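Local coordinates for phosphonomutase (Burkholderia cenocepacia J2315, PDB 4MG4), which is of unassigned precise function but belongs to the phosphonomutase-type enzymes, with a TIM-barrel fold of eight parallel strands ringed by helices, at residues A[15-20]-A[86-91]; A[25-30]-A[230-235]; A[110-115]-A[146-151]; A[139-144]-A[157-162]; A[179-184]-A[207-212]. All coordinates share one frame; numbering follows the deposited sequence.

Contact 1: A[15-20]-A[86-91]; sequences GAIFRS and DLPVTV
F18 of helix 11-20 lies against P88 and T90, and this is the close part of the contact. CZ, the ring atom farthest from the backbone, lies 3.6 Å from T90 CG2. CE1 and CE2 follow at slightly greater range. The two side chains run at about a right angle, and the ring meets the threonine obliquely. Nearer the helix backbone, F18 CB sits 3.9 Å from P88 CB; the nearest CA atoms of the two segments, F18 CA and P88 CA, are 6.2 Å apart. A first torsion of -172°, with CG anti to the backbone N, carries the ring to T90, while CB meets P88 whatever that torsion is. On T90 the methyl CG2 lies between the backbone N and the carbonyl carbon, and this directs it at the ring.

The looser side is at I17. Its side chain and that of P88 cross at about a right angle, I17 CG2 touching P88 CG at 4.1 Å, and I17 itself is solvent-exposed, whereas F18, P88 and T90 are buried. The segments together bury 201 Å², and the closest contacts between them are carbon to carbon.

Around this contact, F18 also packs on I117 and R238 and meets H22 edge-to-face, while R19 forms salt bridges with D154 and D193. T90 shares R238 with F18, and V89, pointing the other way, packs on helix 71-84. Helix 11-20 thus lies across the end of the barrel where strands 89-92 and 238-240 begin.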
# COMPACT_ATOMS: atom_id res chain seq x y z
N GLY A 15 -22.85 4.50 10.32
CA GLY A 15 -23.52 5.31 9.31
C GLY A 15 -24.09 6.61 9.90
O GLY A 15 -23.99 7.71 9.28
N ALA A 16 -24.75 6.49 11.06
CA ALA A 16 -25.31 7.67 11.74
C ALA A 16 -24.20 8.66 12.15
O ALA A 16 -24.37 9.88 11.98
CB ALA A 16 -26.15 7.26 12.97
N ILE A 17 -23.09 8.13 12.67
CA ILE A 17 -21.95 8.96 13.08
C ILE A 17 -21.43 9.70 11.83
O ILE A 17 -21.27 10.91 11.83
CB ILE A 17 -20.83 8.12 13.72
CG1 ILE A 17 -21.28 7.58 15.09
CG2 ILE A 17 -19.52 8.90 13.84
CD1 ILE A 17 -20.35 6.54 15.73
N PHE A 18 -21.18 8.96 10.77
CA PHE A 18 -20.69 9.57 9.51
C PHE A 18 -21.61 10.68 9.00
O PHE A 18 -21.17 11.79 8.71
CB PHE A 18 -20.49 8.48 8.46
CG PHE A 18 -19.80 8.96 7.20
CD1 PHE A 18 -18.43 9.28 7.21
CD2 PHE A 18 -20.49 9.09 6.04
CE1 PHE A 18 -17.80 9.66 6.05
CE2 PHE A 18 -19.86 9.46 4.86
CZ PHE A 18 -18.50 9.77 4.87
N ARG A 19 -22.89 10.41 8.94
CA ARG A 19 -23.87 11.43 8.51
C ARG A 19 -23.80 12.70 9.37
O ARG A 19 -23.81 13.83 8.86
CB ARG A 19 -25.27 10.80 8.57
CG ARG A 19 -26.34 11.72 8.01
CD ARG A 19 -27.72 11.09 8.07
NE ARG A 19 -27.74 9.90 7.26
CZ ARG A 19 -27.86 9.87 5.94
NH1 ARG A 19 -28.00 10.95 5.23
NH2 ARG A 19 -27.80 8.68 5.30
N SER A 20 -23.74 12.50 10.70
CA SER A 20 -23.71 13.60 11.68
C SER A 20 -22.50 14.52 11.58
O SER A 20 -22.51 15.67 12.03
CB SER A 20 -23.86 13.05 13.10
OG SER A 20 -22.62 12.58 13.62
N ASP A 86 -12.34 0.65 13.78
CA ASP A 86 -13.72 0.81 14.22
C ASP A 86 -14.38 2.09 13.64
O ASP A 86 -15.56 2.41 13.94
CB ASP A 86 -13.75 0.89 15.76
CG ASP A 86 -13.36 -0.44 16.40
OD1 ASP A 86 -13.81 -1.47 15.86
OD2 ASP A 86 -12.62 -0.45 17.41
N LEU A 87 -13.66 2.82 12.81
CA LEU A 87 -14.21 4.04 12.23
C LEU A 87 -15.19 3.77 11.10
O LEU A 87 -15.11 2.75 10.40
CB LEU A 87 -13.13 4.98 11.71
CG LEU A 87 -12.05 5.51 12.71
CD1 LEU A 87 -11.03 6.37 12.02
CD2 LEU A 87 -12.78 6.33 13.80
N PRO A 88 -16.15 4.68 10.90
CA PRO A 88 -16.95 4.62 9.69
C PRO A 88 -16.09 4.80 8.44
O PRO A 88 -15.22 5.67 8.43
CB PRO A 88 -17.91 5.83 9.82
CG PRO A 88 -17.77 6.29 11.22
CD PRO A 88 -16.40 5.92 11.65
N VAL A 89 -16.39 3.99 7.41
CA VAL A 89 -15.61 3.99 6.17
C VAL A 89 -16.55 4.29 5.02
O VAL A 89 -17.57 3.57 4.85
CB VAL A 89 -14.91 2.63 5.89
CG1 VAL A 89 -14.20 2.64 4.54
CG2 VAL A 89 -13.94 2.34 7.03
N THR A 90 -16.18 5.27 4.19
CA THR A 90 -16.88 5.55 2.93
C THR A 90 -16.00 5.15 1.77
O THR A 90 -14.74 5.27 1.86
CB THR A 90 -17.30 7.03 2.86
OG1 THR A 90 -18.12 7.25 1.70
CG2 THR A 90 -16.12 7.97 2.94
N VAL A 91 -16.64 4.69 0.69
CA VAL A 91 -15.89 4.14 -0.44
C VAL A 91 -16.13 4.93 -1.72
O VAL A 91 -17.27 5.18 -2.11
CB VAL A 91 -16.19 2.64 -0.63
CG1 VAL A 91 -17.65 2.37 -0.93
CG2 VAL A 91 -15.39 2.08 -1.79

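Contact 2: A[25-30]-A[230-235]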
# COMPACT_ATOMS: atom_id res chain seq x y z
N GLY A 25 -19.84 24.55 7.89
CA GLY A 25 -19.07 25.44 8.78
C GLY A 25 -18.20 24.75 9.81
O GLY A 25 -17.34 25.35 10.45
N GLN A 26 -18.37 23.42 9.95
CA GLN A 26 -17.55 22.62 10.84
C GLN A 26 -17.27 21.31 10.08
O GLN A 26 -17.72 20.24 10.51
CB GLN A 26 -18.36 22.36 12.11
CG GLN A 26 -17.68 21.61 13.23
CD GLN A 26 -18.56 21.62 14.49
OE1 GLN A 26 -19.05 22.69 14.90
NE2 GLN A 26 -18.83 20.44 15.05
N PRO A 27 -16.52 21.41 8.98
CA PRO A 27 -16.56 20.31 7.99
C PRO A 27 -15.80 19.06 8.42
O PRO A 27 -14.75 19.12 9.11
CB PRO A 27 -15.84 20.90 6.76
CG PRO A 27 -15.08 22.08 7.25
CD PRO A 27 -15.88 22.61 8.41
N LEU A 28 -16.31 17.94 7.95
CA LEU A 28 -15.63 16.71 8.01
C LEU A 28 -14.44 16.74 7.08
O LEU A 28 -14.59 16.86 5.87
CB LEU A 28 -16.62 15.63 7.57
CG LEU A 28 -16.06 14.21 7.45
CD1 LEU A 28 -15.46 13.78 8.78
CD2 LEU A 28 -17.10 13.23 7.00
N ALA A 29 -13.25 16.45 7.61
CA ALA A 29 -12.06 16.35 6.78
C ALA A 29 -11.66 14.88 6.65
O ALA A 29 -11.49 14.16 7.66
CB ALA A 29 -10.94 17.15 7.39
N LEU A 30 -11.50 14.44 5.43
CA LEU A 30 -11.22 13.01 5.12
C LEU A 30 -9.93 12.90 4.39
O LEU A 30 -9.65 13.68 3.50
CB LEU A 30 -12.31 12.36 4.22
CG LEU A 30 -13.66 12.20 4.93
CD1 LEU A 30 -14.71 11.69 3.94
CD2 LEU A 30 -13.54 11.32 6.16
N GLU A 230 -10.75 28.73 5.81
CA GLU A 230 -11.49 29.51 4.82
C GLU A 230 -12.67 28.73 4.27
O GLU A 230 -13.77 29.21 4.24
CB GLU A 230 -10.59 29.95 3.66
CG GLU A 230 -9.61 31.02 4.13
CD GLU A 230 -8.65 31.51 3.07
OE1 GLU A 230 -8.11 30.63 2.35
OE2 GLU A 230 -8.44 32.77 2.97
N LEU A 231 -12.40 27.52 3.82
CA LEU A 231 -13.50 26.66 3.35
C LEU A 231 -14.66 26.51 4.37
O LEU A 231 -15.87 26.64 4.03
CB LEU A 231 -12.94 25.31 2.93
CG LEU A 231 -12.04 25.35 1.73
CD1 LEU A 231 -11.47 23.96 1.47
CD2 LEU A 231 -12.76 25.87 0.48
N ALA A 232 -14.32 26.28 5.64
CA ALA A 232 -15.30 26.21 6.70
C ALA A 232 -16.13 27.49 6.79
O ALA A 232 -17.35 27.45 6.88
CB ALA A 232 -14.64 25.96 8.07
N GLU A 233 -15.47 28.65 6.74
CA GLU A 233 -16.15 29.90 6.76
C GLU A 233 -17.07 30.15 5.56
O GLU A 233 -18.07 30.84 5.72
CB GLU A 233 -15.13 31.08 6.99
CG GLU A 233 -15.78 32.43 7.24
CD GLU A 233 -16.08 33.29 6.01
OE1 GLU A 233 -15.27 33.34 5.06
OE2 GLU A 233 -17.14 33.88 5.97
N TYR A 234 -16.78 29.54 4.40
CA TYR A 234 -17.66 29.61 3.24
C TYR A 234 -18.89 28.76 3.40
O TYR A 234 -19.80 28.88 2.59
CB TYR A 234 -16.95 29.15 1.93
CG TYR A 234 -15.65 29.84 1.57
CD1 TYR A 234 -15.34 31.12 2.06
CD2 TYR A 234 -14.70 29.19 0.81
CE1 TYR A 234 -14.11 31.71 1.75
CE2 TYR A 234 -13.48 29.78 0.49
CZ TYR A 234 -13.20 31.03 0.97
OH TYR A 234 -11.94 31.58 0.65
N GLY A 235 -18.91 27.88 4.38
CA GLY A 235 -20.09 27.04 4.67
C GLY A 235 -19.99 25.60 4.18
O GLY A 235 -20.97 24.88 4.15
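P27 and A232 supply the side-chain half of this contact, and G25 supplies a backbone half. The CB bond of P27 aims at the helix, whereas that of A232 runs across the line between the segments. The proline ring presents its CD corner to the alanine methyl, with P27 CD 3.6 Å from A232 CB; P27 CG follows at 4.0 Å from the same methyl, so one side of the ring lies along the helix surface. The methyl also has the carbonyl of G25 close by, A232 CB to G25 O being 3.7 Å. It faces both the ring corner and this oxygen, which sit next to each other.

G25 has only hydrogens on its CA and comes up against the end of the helix. Its CA lies 3.3 Å from A232 O in a nearly straight CA-H...O contact, the angle at the hydrogen being 166°. A232 O is also the acceptor for G235 N at 3.0 Å, so one carbonyl serves both the helix end and the 25-30 segment. G25 has a positive phi of 89°, at which a CB would press on the preceding carbonyl O, which by itself calls for glycine.

Beyond the contact, G25 pairs through its backbone with V236, and L28 with A237 and I239. The positive-phi G235 closes helix 228-234 in a Schellman motif, and this helix end lies where the first strand, 28-33, meets the last, 238-240, to close the eight-stranded TIM barrel.

Contact 3: A[110-115]-A[146-151]; sequences MSIRAG and QAADRA
I112 carries this contact from the 110-115 side, meeting A148 and A151 of helix 134-150. Along the segment, M110 comes first. Its SD lies at the edge of the R113 guanidinium, in its plane, in a weak bond made doubtful by the two conformers of the methionine. S111 turns elsewhere, its OG bonded to I108 O and Y155 OH. Then I112 uses both ends of its branched side chain. CD1 reaches farthest and lies against the backbone, 3.7 Å from A148 CA and 4.0 Å from A148 CB. The second branch, CG2, points at the C-terminal end of the other helix, 4.2 Å from A151 CB. The first torsion, -72°, turns the fork at CB so that CG2 heads for A151, and the extended second torsion, 166°, carries CD1 out to A148. After A114, which packs on helix 71-84, G115 closes the helix with a Schellman motif, its N bonded to I112 O at 3.0 Å.

V153 and Y155 also pack on I112. The contact itself is light, 110 Å² in all, and its touching groups are hydrocarbon: dispersion and partial shielding of methyls from water would be its contribution, without directional bonds.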
# COMPACT_ATOMS: atom_id res chain seq x y z
N MET A 110 -23.20 -4.31 -2.90
CA MET A 110 -21.95 -4.99 -2.55
C MET A 110 -21.07 -4.16 -1.59
O MET A 110 -20.42 -4.72 -0.71
CB MET A 110 -21.20 -5.38 -3.80
CG MET A 110 -22.07 -6.30 -4.59
SD MET A 110 -21.93 -8.00 -4.01
CE MET A 110 -22.59 -8.46 -2.46
N SER A 111 -21.06 -2.83 -1.75
CA SER A 111 -20.28 -1.98 -0.86
C SER A 111 -20.79 -2.10 0.56
O SER A 111 -20.02 -2.06 1.50
CB SER A 111 -20.25 -0.52 -1.34
OG SER A 111 -21.49 0.14 -1.03
N ILE A 112 -22.10 -2.24 0.72
CA ILE A 112 -22.75 -2.35 2.02
C ILE A 112 -22.39 -3.70 2.66
O ILE A 112 -22.03 -3.77 3.85
CB ILE A 112 -24.28 -2.17 1.87
CG1 ILE A 112 -24.58 -0.68 1.56
CG2 ILE A 112 -24.97 -2.58 3.13
CD1 ILE A 112 -25.96 -0.39 1.06
N ARG A 113 -22.46 -4.75 1.83
CA ARG A 113 -22.04 -6.10 2.26
C ARG A 113 -20.57 -6.13 2.71
O ARG A 113 -20.23 -6.83 3.69
CB ARG A 113 -22.31 -7.13 1.16
CG ARG A 113 -23.78 -7.26 0.95
CD ARG A 113 -24.08 -7.96 -0.35
NE ARG A 113 -25.50 -7.95 -0.64
CZ ARG A 113 -26.06 -7.76 -1.82
NH1 ARG A 113 -25.38 -7.63 -2.95
NH2 ARG A 113 -27.40 -7.74 -1.86
N ALA A 114 -19.72 -5.32 2.05
CA ALA A 114 -18.30 -5.15 2.39
C ALA A 114 -18.06 -4.29 3.65
O ALA A 114 -16.97 -4.31 4.19
CB ALA A 114 -17.57 -4.57 1.18
N GLY A 115 -19.09 -3.60 4.13
CA GLY A 115 -19.10 -2.88 5.38
C GLY A 115 -18.92 -1.38 5.27
O GLY A 115 -18.73 -0.71 6.32
N GLN A 146 -32.12 3.21 -3.57
CA GLN A 146 -33.04 2.09 -3.39
C GLN A 146 -32.34 0.86 -2.84
O GLN A 146 -32.89 0.19 -1.94
CB GLN A 146 -33.83 1.85 -4.68
CG GLN A 146 -34.73 0.64 -4.60
CD GLN A 146 -35.49 0.46 -5.90
OE1 GLN A 146 -34.90 0.21 -6.97
NE2 GLN A 146 -36.79 0.61 -5.83
N ALA A 147 -31.13 0.55 -3.34
CA ALA A 147 -30.36 -0.54 -2.86
C ALA A 147 -30.02 -0.36 -1.37
O ALA A 147 -30.12 -1.28 -0.57
CB ALA A 147 -29.09 -0.70 -3.69
N ALA A 148 -29.58 0.84 -1.01
CA ALA A 148 -29.29 1.11 0.41
C ALA A 148 -30.54 1.01 1.29
O ALA A 148 -30.47 0.50 2.40
CB ALA A 148 -28.64 2.49 0.55
N ASP A 149 -31.66 1.51 0.80
CA ASP A 149 -32.92 1.52 1.55
C ASP A 149 -33.40 0.09 1.74
O ASP A 149 -33.80 -0.28 2.85
CB ASP A 149 -33.96 2.35 0.82
CG ASP A 149 -33.71 3.84 0.92
OD1 ASP A 149 -32.77 4.33 1.60
OD2 ASP A 149 -34.48 4.59 0.29
N ARG A 150 -33.26 -0.73 0.70
CA ARG A 150 -33.61 -2.18 0.83
C ARG A 150 -32.75 -2.94 1.84
O ARG A 150 -33.25 -3.84 2.55
CB ARG A 150 -33.48 -2.86 -0.51
CG ARG A 150 -34.58 -2.51 -1.47
CD ARG A 150 -34.54 -3.49 -2.64
NE ARG A 150 -33.29 -3.39 -3.41
CZ ARG A 150 -33.17 -2.78 -4.59
NH1 ARG A 150 -34.22 -2.24 -5.17
NH2 ARG A 150 -32.01 -2.76 -5.21
N ALA A 151 -31.47 -2.58 1.94
CA ALA A 151 -30.57 -3.12 2.95
C ALA A 151 -30.90 -2.67 4.40
O ALA A 151 -30.36 -3.23 5.35
CB ALA A 151 -29.13 -2.76 2.60

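Contact 4: A[139-144]-A[157-162]; sequences ARIAAA and INARTD
I141 and I157 have the same side-chain shape, and this shape delivers one CD1 methyl from each to an alanine on the facing segment. In I141, CG1 is anti to the carbonyl carbon (chi1 -71°) and the chain then extends, which carries CD1 onto the strand although the CB bond does not aim there; I141 CD1 ends 3.8 Å from A159 CB. I157 sends its own CD1 back to the helix, 3.8 Å from A144 CB and equally close to A144 C. The same methyl lies 4.3 Å from I141 O, so it rests on the helix backbone between the two residues. The result is a reciprocal arrangement, isoleucine from helix on alanine of strand and the reverse.

The segment axes pass 10.3 Å apart and run nearly antiparallel, at 169°. All four touching residues are buried, and Y187 of helix 174-190 extends the cluster against I141 and A159. Farther along, the strand end turns polar. R160 grips D162 within its own segment: R160 NE to D162 OD1 is 2.8 Å with an N-H...O angle of 166°, the oxygen lying in the guanidinium plane and using its syn lone pair. A weak second bond runs from R160 NH2 to the same oxygen, and R160 also makes a cation-pi contact with F165. N158, alternating with the alanine and isoleucine, bonds instead to N120 and N218.

Helix 134-150 follows strand 118-122 and precedes strand 156-160, and this packing of a helix on its following strand belongs to the right-handed beta-alpha-beta crossover repeated round a TIM barrel.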
# COMPACT_ATOMS: atom_id res chain seq x y z
N ALA A 139 -30.75 8.79 -12.30
CA ALA A 139 -31.28 7.47 -12.24
C ALA A 139 -30.34 6.45 -11.56
O ALA A 139 -30.81 5.52 -10.88
CB ALA A 139 -31.66 6.99 -13.65
N ARG A 140 -29.04 6.66 -11.77
CA ARG A 140 -28.00 5.80 -11.12
C ARG A 140 -28.02 6.10 -9.61
O ARG A 140 -27.99 5.17 -8.78
CB ARG A 140 -26.67 6.02 -11.80
CG ARG A 140 -26.69 5.68 -13.28
CD ARG A 140 -25.51 6.22 -14.07
NE ARG A 140 -24.29 5.53 -13.75
CZ ARG A 140 -23.90 4.38 -14.30
NH1 ARG A 140 -24.66 3.72 -15.16
NH2 ARG A 140 -22.71 3.88 -13.94
N ILE A 141 -28.16 7.37 -9.23
CA ILE A 141 -28.25 7.73 -7.80
C ILE A 141 -29.50 7.10 -7.17
O ILE A 141 -29.51 6.56 -6.09
CB ILE A 141 -28.26 9.25 -7.61
CG1 ILE A 141 -26.85 9.78 -7.92
CG2 ILE A 141 -28.68 9.64 -6.20
CD1 ILE A 141 -26.84 11.22 -8.27
N ALA A 142 -30.61 7.16 -7.90
CA ALA A 142 -31.85 6.61 -7.38
C ALA A 142 -31.78 5.13 -7.17
O ALA A 142 -32.25 4.61 -6.16
CB ALA A 142 -33.01 6.98 -8.29
N ALA A 143 -31.14 4.43 -8.11
CA ALA A 143 -30.96 2.96 -7.96
C ALA A 143 -30.07 2.64 -6.72
O ALA A 143 -30.33 1.68 -5.98
CB ALA A 143 -30.35 2.40 -9.23
N ALA A 144 -29.04 3.44 -6.52
CA ALA A 144 -28.16 3.33 -5.36
C ALA A 144 -28.96 3.55 -4.05
O ALA A 144 -28.78 2.84 -3.07
CB ALA A 144 -26.98 4.33 -5.47
N ILE A 157 -24.84 8.66 0.42
CA ILE A 157 -24.49 8.77 -1.00
C ILE A 157 -24.02 10.18 -1.28
O ILE A 157 -24.80 11.12 -1.26
CB ILE A 157 -25.69 8.38 -1.94
CG1 ILE A 157 -26.08 6.91 -1.67
CG2 ILE A 157 -25.30 8.56 -3.39
CD1 ILE A 157 -27.37 6.51 -2.38
N ASN A 158 -22.72 10.31 -1.49
CA ASN A 158 -22.10 11.60 -1.80
C ASN A 158 -22.02 11.65 -3.33
O ASN A 158 -21.22 10.96 -3.93
CB ASN A 158 -20.72 11.68 -1.16
CG ASN A 158 -20.15 13.08 -1.11
OD1 ASN A 158 -20.86 14.06 -0.94
ND2 ASN A 158 -18.82 13.16 -1.16
N ALA A 159 -22.88 12.45 -3.98
CA ALA A 159 -22.96 12.52 -5.43
C ALA A 159 -21.93 13.50 -5.93
O ALA A 159 -21.99 14.69 -5.61
CB ALA A 159 -24.37 12.97 -5.91
N ARG A 160 -20.95 12.98 -6.66
CA ARG A 160 -19.90 13.77 -7.25
C ARG A 160 -20.33 14.24 -8.62
O ARG A 160 -20.82 13.46 -9.44
CB ARG A 160 -18.67 12.89 -7.42
CG ARG A 160 -17.57 13.61 -8.15
CD ARG A 160 -16.27 12.83 -8.13
NE ARG A 160 -15.35 13.37 -9.11
CZ ARG A 160 -14.01 13.22 -9.08
NH1 ARG A 160 -13.42 12.58 -8.08
NH2 ARG A 160 -13.26 13.77 -10.04
N THR A 161 -20.21 15.53 -8.84
CA THR A 161 -20.45 16.09 -10.18
C THR A 161 -19.16 16.63 -10.74
O THR A 161 -18.39 17.27 -10.01
CB THR A 161 -21.56 17.16 -10.24
OG1 THR A 161 -21.75 17.52 -11.60
CG2 THR A 161 -21.28 18.39 -9.42
N ASP A 162 -18.89 16.30 -12.00
CA ASP A 162 -17.67 16.75 -12.64
C ASP A 162 -17.77 18.03 -13.45
O ASP A 162 -16.86 18.33 -14.22
CB ASP A 162 -17.11 15.61 -13.46
CG ASP A 162 -16.45 14.54 -12.61
OD1 ASP A 162 -16.07 14.77 -11.45
OD2 ASP A 162 -16.28 13.43 -13.14

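Contact 5: A[179-184]-A[207-212]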
# COMPACT_ATOMS: atom_id res chain seq x y z
N ALA A 179 -25.21 25.23 -13.63
CA ALA A 179 -25.32 23.85 -14.12
C ALA A 179 -25.08 22.87 -12.98
O ALA A 179 -25.72 21.81 -12.90
CB ALA A 179 -24.32 23.58 -15.21
N THR A 180 -24.11 23.22 -12.14
CA THR A 180 -23.79 22.42 -10.95
C THR A 180 -25.01 22.34 -10.01
O THR A 180 -25.38 21.23 -9.56
CB THR A 180 -22.54 22.95 -10.25
OG1 THR A 180 -21.46 22.84 -11.16
CG2 THR A 180 -22.25 22.17 -8.95
N LEU A 181 -25.63 23.47 -9.73
CA LEU A 181 -26.82 23.52 -8.88
C LEU A 181 -28.03 22.76 -9.50
O LEU A 181 -28.75 22.10 -8.77
CB LEU A 181 -27.19 24.97 -8.53
CG LEU A 181 -26.26 25.60 -7.49
CD1 LEU A 181 -26.46 27.10 -7.54
CD2 LEU A 181 -26.45 25.07 -6.08
N ALA A 182 -28.22 22.83 -10.80
CA ALA A 182 -29.30 22.06 -11.44
C ALA A 182 -29.06 20.56 -11.26
O ALA A 182 -29.99 19.80 -10.99
CB ALA A 182 -29.43 22.41 -12.91
N ARG A 183 -27.80 20.14 -11.42
CA ARG A 183 -27.46 18.73 -11.13
C ARG A 183 -27.70 18.39 -9.67
O ARG A 183 -28.29 17.34 -9.37
CB ARG A 183 -26.06 18.40 -11.59
CG ARG A 183 -25.99 18.23 -13.07
CD ARG A 183 -24.57 17.96 -13.56
NE ARG A 183 -24.55 17.90 -15.03
CZ ARG A 183 -24.76 16.81 -15.77
NH1 ARG A 183 -24.98 15.63 -15.25
NH2 ARG A 183 -24.71 16.91 -17.11
N ALA A 184 -27.27 19.28 -8.78
CA ALA A 184 -27.44 19.05 -7.34
C ALA A 184 -28.91 18.86 -6.96
O ALA A 184 -29.26 17.95 -6.19
CB ALA A 184 -26.84 20.19 -6.57
N ARG A 207 -19.05 30.03 -2.03
CA ARG A 207 -20.07 30.66 -1.19
C ARG A 207 -21.45 30.55 -1.80
O ARG A 207 -22.45 30.26 -1.12
CB ARG A 207 -19.74 32.13 -0.96
CG ARG A 207 -18.55 32.37 -0.04
CD ARG A 207 -18.45 33.88 0.17
NE ARG A 207 -17.23 34.26 0.88
CZ ARG A 207 -17.01 34.22 2.19
NH1 ARG A 207 -17.91 33.67 3.01
NH2 ARG A 207 -15.86 34.61 2.66
N ALA A 208 -21.53 30.83 -3.10
CA ALA A 208 -22.80 30.74 -3.81
C ALA A 208 -23.37 29.34 -3.83
O ALA A 208 -24.58 29.13 -3.65
CB ALA A 208 -22.66 31.26 -5.24
N LEU A 209 -22.46 28.39 -3.97
CA LEU A 209 -22.82 26.97 -3.94
C LEU A 209 -23.37 26.53 -2.61
O LEU A 209 -24.39 25.86 -2.57
CB LEU A 209 -21.58 26.14 -4.29
CG LEU A 209 -21.80 24.65 -4.34
CD1 LEU A 209 -22.84 24.21 -5.35
CD2 LEU A 209 -20.45 23.96 -4.59
N THR A 210 -22.67 26.84 -1.53
CA THR A 210 -23.13 26.42 -0.22
C THR A 210 -24.44 27.14 0.18
O THR A 210 -25.27 26.54 0.86
CB THR A 210 -22.06 26.64 0.87
OG1 THR A 210 -21.80 28.05 1.01
CG2 THR A 210 -20.74 25.89 0.60
N ALA A 211 -24.63 28.38 -0.27
CA ALA A 211 -25.89 29.15 -0.03
C ALA A 211 -27.10 28.49 -0.70
O ALA A 211 -28.18 28.45 -0.11
CB ALA A 211 -25.75 30.58 -0.50
N ALA A 212 -26.91 27.96 -1.91
CA ALA A 212 -27.99 27.44 -2.74
C ALA A 212 -28.13 25.93 -2.76
O ALA A 212 -29.18 25.43 -3.18
CB ALA A 212 -27.85 27.95 -4.18
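L181 meets L209 and A212 through methyl groups, and no flat group takes part: no ring, amide, carboxylate or guanidinium presents a face or an edge to the facing helix. The guanidinium groups of the two segments are occupied away from the seam, R183 with R132 O and the hydroxyl of Y187, R207 in a salt bridge with E233.

L181 sets both its terminal methyls about the single methyl of A212. L181 CD1 and L181 CD2 are each 3.7 Å from A212 CB, so the alanine sits at the fork of the leucine. CD2 has a second neighbour in L209 CD1, 3.8 Å away, where the two leucine side chains slant across each other. L209 starts from a different torsion, its CG opposite the backbone N at -178°, and this bends its end towards helix 174-190 although its CB bond does not point there. L209 CD1 also receives T180, whose CG2 stands 4.2 Å off and whose side chain crosses the leucine at about a right angle. The hydroxyl of T180 bonds back to L176 O, leaving its methyl for the contact.

The helix segments run in nearly the same direction, crossing at -26° with axes 10.7 Å apart. Beneath them, L209 reaches L195 and V217 of the barrel strands, and A184 also touches L195. T180, L181 and L209 are buried, with A212 exposed at the margin. The touching groups are methyls, so the contact would gain mainly from dispersion and from water exclusion at the buried T180, L181 and L209.

From the N terminus, contact 1 opens on helix 11-20 and contact 2 on the segment just after it; contact 1 closes at strand 89-92 while contact 2 stays open to 230-235, so the two cross. Contacts 3, 4 and 5 all fall within the span of contact 2. Contacts 3 and 4 cross, sharing helix 134-150, and contact 5 follows in series. Direct touches link them: F18 with L28 between contacts 1 and 2, V91 with S111 between 1 and 3, T161 with T180 between 4 and 5, and a probable hydrogen bond between T210 OG1 and Y234 O joining 5 and 2. Together they join barrel end, strands and outer helices.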